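Local coordinates for Rod shape-determining protein (MreC) (Helicobacter pylori, PDB 5LP5) that binds penicillin-binding protein 2 in the core complex for bacterial cell wall synthesis, probably as a scaffold of the rod-shape machinery, at residues C[188-200]-C[205-217]. Residues are numbered along the deposited sequence; the frame is centred on the assembly and turned at random.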
ATOM      1  N   GLU C 188       0.136 -14.364   2.492  1.00 39.84           N
ATOM      2  CA  GLU C 188      -0.675 -15.562   2.640  1.00 41.24           C
ATOM      3  C   GLU C 188      -0.203 -16.324   3.855  1.00 39.47           C
ATOM      4  O   GLU C 188       0.859 -16.939   3.838  1.00 38.93           O
ATOM      5  CB  GLU C 188      -0.589 -16.422   1.391  1.00 43.47           C
ATOM      6  CG  GLU C 188      -1.443 -15.891   0.261  1.00 45.34           C
ATOM      7  CD  GLU C 188      -1.358 -16.742  -0.978  1.00 49.25           C
ATOM      8  OE1 GLU C 188      -0.270 -17.298  -1.257  1.00 50.17           O
ATOM      9  OE2 GLU C 188      -2.391 -16.844  -1.681  1.00 54.39           O
ATOM     10  N   ILE C 189      -1.006 -16.255   4.912  1.00 39.45           N
ATOM     11  CA  ILE C 189      -0.725 -16.968   6.159  1.00 40.08           C
ATOM     12  C   ILE C 189      -1.836 -17.956   6.465  1.00 39.12           C
ATOM     13  O   ILE C 189      -2.983 -17.693   6.163  1.00 41.51           O
ATOM     14  CB  ILE C 189      -0.672 -15.992   7.342  1.00 41.25           C
ATOM     15  CG1 ILE C 189       0.321 -14.871   7.109  1.00 41.55           C
ATOM     16  CG2 ILE C 189      -0.337 -16.729   8.628  1.00 42.20           C
ATOM     17  CD1 ILE C 189       0.159 -13.785   8.151  1.00 42.54           C
ATOM     18  N   ASN C 190      -1.477 -19.073   7.078  1.00 38.16           N
ATOM     19  CA  ASN C 190      -2.447 -20.093   7.451  1.00 38.53           C
ATOM     20  C   ASN C 190      -2.351 -20.443   8.926  1.00 36.19           C
ATOM     21  O   ASN C 190      -1.250 -20.416   9.517  1.00 34.10           O
ATOM     22  CB  ASN C 190      -2.230 -21.360   6.636  1.00 42.16           C
ATOM     23  CG  ASN C 190      -2.355 -21.139   5.132  1.00 44.80           C
ATOM     24  OD1 ASN C 190      -3.465 -20.891   4.613  1.00 46.58           O
ATOM     25  ND2 ASN C 190      -1.234 -21.349   4.403  1.00 43.76           N
ATOM     26  N   ILE C 191      -3.498 -20.757   9.524  1.00 34.66           N
ATOM     27  CA  ILE C 191      -3.510 -21.177  10.916  1.00 32.71           C
ATOM     28  C   ILE C 191      -2.623 -22.419  11.049  1.00 32.67           C
ATOM     29  O   ILE C 191      -2.773 -23.367  10.285  1.00 30.41           O
ATOM     30  CB  ILE C 191      -4.926 -21.517  11.435  1.00 33.08           C
ATOM     31  CG1 ILE C 191      -5.917 -20.414  11.128  1.00 31.76           C
ATOM     32  CG2 ILE C 191      -4.870 -21.756  12.932  1.00 32.70           C
ATOM     33  CD1 ILE C 191      -5.411 -19.064  11.538  1.00 31.35           C
ATOM     34  N   GLY C 192      -1.689 -22.388  11.998  1.00 33.51           N
ATOM     35  CA  GLY C 192      -0.751 -23.482  12.212  1.00 34.33           C
ATOM     36  C   GLY C 192       0.627 -23.267  11.618  1.00 35.38           C
ATOM     37  O   GLY C 192       1.548 -23.987  11.987  1.00 39.37           O
ATOM     38  N   ASP C 193       0.782 -22.315  10.690  1.00 35.62           N
ATOM     39  CA  ASP C 193       2.087 -21.975  10.145  1.00 34.72           C
ATOM     40  C   ASP C 193       3.132 -21.781  11.252  1.00 33.43           C
ATOM     41  O   ASP C 193       2.893 -21.014  12.177  1.00 30.65           O
ATOM     42  CB  ASP C 193       2.024 -20.636   9.367  1.00 36.22           C
ATOM     43  CG  ASP C 193       1.746 -20.807   7.898  1.00 38.06           C
ATOM     44  OD1 ASP C 193       2.378 -21.728   7.321  1.00 39.36           O
ATOM     45  OD2 ASP C 193       0.955 -19.990   7.332  1.00 38.54           O
ATOM     46  N   GLN C 194       4.281 -22.441  11.087  1.00 32.49           N
ATOM     47  CA  GLN C 194       5.447 -22.192  11.891  1.00 31.42           C
ATOM     48  C   GLN C 194       5.935 -20.735  11.825  1.00 27.98           C
ATOM     49  O   GLN C 194       5.942 -20.101  10.760  1.00 28.21           O
ATOM     50  CB  GLN C 194       6.580 -23.095  11.454  1.00 35.31           C
ATOM     51  CG  GLN C 194       6.483 -24.519  11.999  1.00 40.36           C
ATOM     52  CD  GLN C 194       7.854 -25.082  12.308  1.00 43.90           C
ATOM     53  OE1 GLN C 194       8.847 -24.742  11.641  1.00 44.53           O
ATOM     54  NE2 GLN C 194       7.926 -25.929  13.342  1.00 48.31           N
ATOM     55  N   VAL C 195       6.351 -20.235  12.989  1.00 24.46           N
ATOM     56  CA  VAL C 195       6.949 -18.910  13.100  1.00 22.30           C
ATOM     57  C   VAL C 195       8.383 -19.055  13.641  1.00 21.16           C
ATOM     58  O   VAL C 195       8.595 -19.618  14.714  1.00 21.12           O
ATOM     59  CB  VAL C 195       6.112 -18.029  14.032  1.00 21.57           C
ATOM     60  CG1 VAL C 195       6.757 -16.672  14.226  1.00 21.53           C
ATOM     61  CG2 VAL C 195       4.726 -17.862  13.457  1.00 22.02           C
ATOM     62  N   LEU C 196       9.351 -18.547  12.892  1.00 21.16           N
ATOM     63  CA  LEU C 196      10.773 -18.684  13.234  1.00 21.16           C
ATOM     64  C   LEU C 196      11.432 -17.316  13.315  1.00 20.89           C
ATOM     65  O   LEU C 196      10.980 -16.376  12.665  1.00 20.88           O
ATOM     66  CB  LEU C 196      11.510 -19.469  12.160  1.00 21.88           C
ATOM     67  CG  LEU C 196      10.928 -20.830  11.846  1.00 22.49           C
ATOM     68  CD1 LEU C 196      11.455 -21.419  10.530  1.00 23.42           C
ATOM     69  CD2 LEU C 196      11.156 -21.745  13.043  1.00 22.53           C
ATOM     70  N   THR C 197      12.524 -17.212  14.071  1.00 20.87           N
ATOM     71  CA  THR C 197      13.275 -15.974  14.073  1.00 20.93           C
ATOM     72  C   THR C 197      13.816 -15.720  12.663  1.00 21.55           C
ATOM     73  O   THR C 197      14.275 -16.643  11.990  1.00 22.05           O
ATOM     74  CB  THR C 197      14.438 -16.030  15.071  1.00 21.07           C
ATOM     75  OG1 THR C 197      15.324 -17.090  14.713  1.00 21.58           O
ATOM     76  CG2 THR C 197      13.952 -16.262  16.462  1.00 20.67           C
ATOM     77  N   SER C 198      13.762 -14.478  12.217  1.00 21.77           N
ATOM     78  CA  SER C 198      14.151 -14.140  10.832  1.00 23.74           C
ATOM     79  C   SER C 198      15.661 -14.011  10.707  1.00 24.67           C
ATOM     80  O   SER C 198      16.226 -14.186   9.644  1.00 24.21           O
ATOM     81  CB  SER C 198      13.534 -12.811  10.400  1.00 24.03           C
ATOM     82  OG  SER C 198      14.341 -11.735  10.830  1.00 25.20           O
ATOM     83  N   GLY C 199      16.311 -13.679  11.805  1.00 25.84           N
ATOM     84  CA  GLY C 199      17.764 -13.536  11.793  1.00 27.63           C
ATOM     85  C   GLY C 199      18.216 -12.270  11.073  1.00 28.80           C
ATOM     86  O   GLY C 199      19.340 -12.170  10.621  1.00 30.54           O
ATOM     87  N   LEU C 200      17.321 -11.301  10.945  1.00 29.09           N
ATOM     88  CA  LEU C 200      17.642 -10.028  10.294  1.00 30.13           C
ATOM     89  C   LEU C 200      17.895  -8.883  11.275  1.00 29.91           C
ATOM     90  O   LEU C 200      18.320  -7.792  10.867  1.00 30.72           O
ATOM     91  CB  LEU C 200      16.473  -9.623   9.402  1.00 30.53           C
ATOM     92  CG  LEU C 200      16.163 -10.564   8.234  1.00 30.63           C
ATOM     93  CD1 LEU C 200      14.779 -10.280   7.664  1.00 29.91           C
ATOM     94  CD2 LEU C 200      17.238 -10.437   7.170  1.00 31.89           C
ATOM     95  N   GLY C 205      19.948 -15.521  15.378  1.00 24.08           N
ATOM     96  CA  GLY C 205      20.141 -16.080  14.060  1.00 24.61           C
ATOM     97  C   GLY C 205      18.820 -16.569  13.501  1.00 23.86           C
ATOM     98  O   GLY C 205      17.825 -16.677  14.226  1.00 22.97           O
ATOM     99  N   ALA C 206      18.811 -16.871  12.215  1.00 24.40           N
ATOM    100  CA  ALA C 206      17.608 -17.329  11.560  1.00 23.97           C
ATOM    101  C   ALA C 206      17.231 -18.755  11.980  1.00 23.78           C
ATOM    102  O   ALA C 206      18.099 -19.598  12.284  1.00 24.35           O
ATOM    103  CB  ALA C 206      17.795 -17.282  10.063  1.00 24.90           C
ATOM    104  N   GLY C 207      15.931 -19.004  11.986  1.00 23.17           N
ATOM    105  CA  GLY C 207      15.414 -20.365  12.073  1.00 23.33           C
ATOM    106  C   GLY C 207      15.138 -20.933  13.453  1.00 22.90           C
ATOM    107  O   GLY C 207      14.792 -22.090  13.572  1.00 23.27           O
ATOM    108  N   VAL C 208      15.272 -20.125  14.494  1.00 22.32           N
ATOM    109  CA  VAL C 208      14.945 -20.567  15.839  1.00 22.05           C
ATOM    110  C   VAL C 208      13.450 -20.548  15.997  1.00 21.60           C
ATOM    111  O   VAL C 208      12.799 -19.626  15.518  1.00 21.21           O
ATOM    112  CB  VAL C 208      15.588 -19.672  16.899  1.00 21.81           C
ATOM    113  CG1 VAL C 208      15.211 -20.128  18.286  1.00 21.72           C
ATOM    114  CG2 VAL C 208      17.098 -19.692  16.754  1.00 22.48           C
ATOM    115  N   PHE C 209      12.889 -21.551  16.660  1.00 21.85           N
ATOM    116  CA  PHE C 209      11.428 -21.707  16.752  1.00 21.76           C
ATOM    117  C   PHE C 209      10.823 -20.686  17.718  1.00 21.20           C
ATOM    118  O   PHE C 209      11.357 -20.419  18.786  1.00 21.12           O
ATOM    119  CB  PHE C 209      11.042 -23.113  17.193  1.00 22.53           C
ATOM    120  CG  PHE C 209       9.558 -23.338  17.334  1.00 22.74           C
ATOM    121  CD1 PHE C 209       8.788 -23.615  16.221  1.00 23.09           C
ATOM    122  CD2 PHE C 209       8.937 -23.301  18.569  1.00 22.82           C
ATOM    123  CE1 PHE C 209       7.408 -23.840  16.337  1.00 23.52           C
ATOM    124  CE2 PHE C 209       7.567 -23.511  18.694  1.00 23.26           C
ATOM    125  CZ  PHE C 209       6.798 -23.783  17.569  1.00 23.61           C
ATOM    126  N   VAL C 210       9.699 -20.110  17.327  1.00 20.98           N
ATOM    127  CA  VAL C 210       8.994 -19.161  18.167  1.00 21.00           C
ATOM    128  C   VAL C 210       7.625 -19.683  18.558  1.00 22.04           C
ATOM    129  O   VAL C 210       7.312 -19.741  19.756  1.00 21.68           O
ATOM    130  CB  VAL C 210       8.839 -17.805  17.469  1.00 20.85           C
ATOM    131  CG1 VAL C 210       8.049 -16.853  18.337  1.00 20.90           C
ATOM    132  CG2 VAL C 210      10.209 -17.214  17.221  1.00 21.02           C
ATOM    133  N   GLY C 211       6.821 -20.047  17.549  1.00 23.06           N
ATOM    134  CA  GLY C 211       5.437 -20.508  17.777  1.00 24.67           C
ATOM    135  C   GLY C 211       4.683 -20.793  16.498  1.00 26.22           C
ATOM    136  O   GLY C 211       5.290 -20.983  15.457  1.00 27.09           O
ATOM    137  N   GLU C 212       3.364 -20.842  16.584  1.00 28.58           N
ATOM    138  CA  GLU C 212       2.512 -21.149  15.433  1.00 31.55           C
ATOM    139  C   GLU C 212       1.344 -20.179  15.382  1.00 29.23           C
ATOM    140  O   GLU C 212       0.839 -19.764  16.418  1.00 28.62           O
ATOM    141  CB  GLU C 212       1.954 -22.580  15.533  1.00 37.04           C
ATOM    142  CG  GLU C 212       3.024 -23.663  15.519  1.00 42.06           C
ATOM    143  CD  GLU C 212       2.534 -25.057  15.831  1.00 48.43           C
ATOM    144  OE1 GLU C 212       1.309 -25.330  15.628  1.00 51.57           O
ATOM    145  OE2 GLU C 212       3.422 -25.858  16.244  1.00 49.92           O
ATOM    146  N   VAL C 213       0.899 -19.845  14.178  1.00 26.73           N
ATOM    147  CA  VAL C 213      -0.173 -18.879  14.026  1.00 25.73           C
ATOM    148  C   VAL C 213      -1.493 -19.485  14.497  1.00 26.48           C
ATOM    149  O   VAL C 213      -1.870 -20.555  14.048  1.00 26.56           O
ATOM    150  CB  VAL C 213      -0.306 -18.429  12.568  1.00 24.78           C
ATOM    151  CG1 VAL C 213      -1.472 -17.440  12.404  1.00 25.76           C
ATOM    152  CG2 VAL C 213       0.999 -17.798  12.111  1.00 24.09           C
ATOM    153  N   SER C 214      -2.176 -18.826  15.430  1.00 26.33           N
ATOM    154  CA  SER C 214      -3.460 -19.330  15.901  1.00 27.48           C
ATOM    155  C   SER C 214      -4.636 -18.513  15.363  1.00 29.66           C
ATOM    156  O   SER C 214      -5.690 -19.070  15.077  1.00 32.76           O
ATOM    157  CB  SER C 214      -3.498 -19.435  17.417  1.00 27.31           C
ATOM    158  OG  SER C 214      -4.105 -18.343  18.005  1.00 27.49           O
ATOM    159  N   SER C 215      -4.465 -17.205  15.206  1.00 30.35           N
ATOM    160  CA  SER C 215      -5.515 -16.357  14.617  1.00 32.28           C
ATOM    161  C   SER C 215      -4.857 -15.152  13.959  1.00 31.88           C
ATOM    162  O   SER C 215      -3.655 -14.941  14.100  1.00 30.76           O
ATOM    163  CB  SER C 215      -6.533 -15.902  15.670  1.00 33.59           C
ATOM    164  OG  SER C 215      -5.957 -14.933  16.551  1.00 34.52           O
ATOM    165  N   ILE C 216      -5.648 -14.391  13.213  1.00 33.90           N
ATOM    166  CA  ILE C 216      -5.144 -13.326  12.364  1.00 34.31           C
ATOM    167  C   ILE C 216      -6.085 -12.118  12.387  1.00 36.39           C
ATOM    168  O   ILE C 216      -7.238 -12.237  12.020  1.00 38.06           O
ATOM    169  CB  ILE C 216      -5.016 -13.819  10.916  1.00 33.97           C
ATOM    170  CG1 ILE C 216      -4.071 -15.041  10.870  1.00 34.24           C
ATOM    171  CG2 ILE C 216      -4.522 -12.687  10.031  1.00 33.25           C
ATOM    172  CD1 ILE C 216      -3.891 -15.697   9.517  1.00 35.18           C
ATOM    173  N   GLU C 217      -5.586 -10.964  12.808  1.00 38.77           N
ATOM    174  CA  GLU C 217      -6.364  -9.722  12.878  1.00 41.62           C
ATOM    175  C   GLU C 217      -6.051  -8.868  11.649  1.00 40.16           C
ATOM    176  O   GLU C 217      -4.892  -8.754  11.249  1.00 38.59           O
ATOM    177  CB  GLU C 217      -6.001  -8.908  14.130  1.00 45.08           C
ATOM    178  CG  GLU C 217      -6.029  -9.629  15.475  1.00 47.76           C
ATOM    179  CD  GLU C 217      -5.230  -8.879  16.568  1.00 50.35           C
ATOM    180  OE1 GLU C 217      -4.744  -7.753  16.371  1.00 51.59           O
ATOM    181  OE2 GLU C 217      -5.056  -9.402  17.678  1.00 51.47           O
TER
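An antiparallel beta hairpin in the closed six-stranded barrel of the MreC barrel core pairs V195 and its neighbours with 207-213, and a classic beta bulge interrupts it; strand 158-161 flanks 194-197 on its other side. V195 faces both V210 and G211: its N donates to G211 O at 2.8 Å, while its O accepts from V210 N at 2.9 Å and, weakly, from G211 N. The extra residue shifts the register by one, so Q194 still pairs with E212 but L196 lies opposite F209. Toward the start of 194-197, G192 N donates to V213 O at 2.8 Å, in the carbonyl plane; G192 belongs to the type II turn 190-193, and its positive phi suits glycine. The turn is closed by D193 N bonding to N190 O, and N190 N returns a bond to D193 OD2 from the anti side, 28° out of the carboxylate plane.

On the buried side of V195, its CG2 touches V213 CG2 at 4.0 Å, the two side chains crossing at about a right angle, with V159, I161 and L227 also against V195. Further out, I189 CG2 rests on V213 CG2 and on I216 CD1, the latter at 3.8 Å. Q194 and L196 share the other face with F209. Q194, bent at chi2, brings NE2 within 3.7 Å of F209 CE1, the amide turned 50° from the ring plane.

Toward the hairpin loop T197 joins side chain to backbone. With chi1 at 60°, OG1 sits between its own N and carbonyl carbon, where it donates to G205 O at 2.6 Å and accepts from V208 N at 3.0 Å.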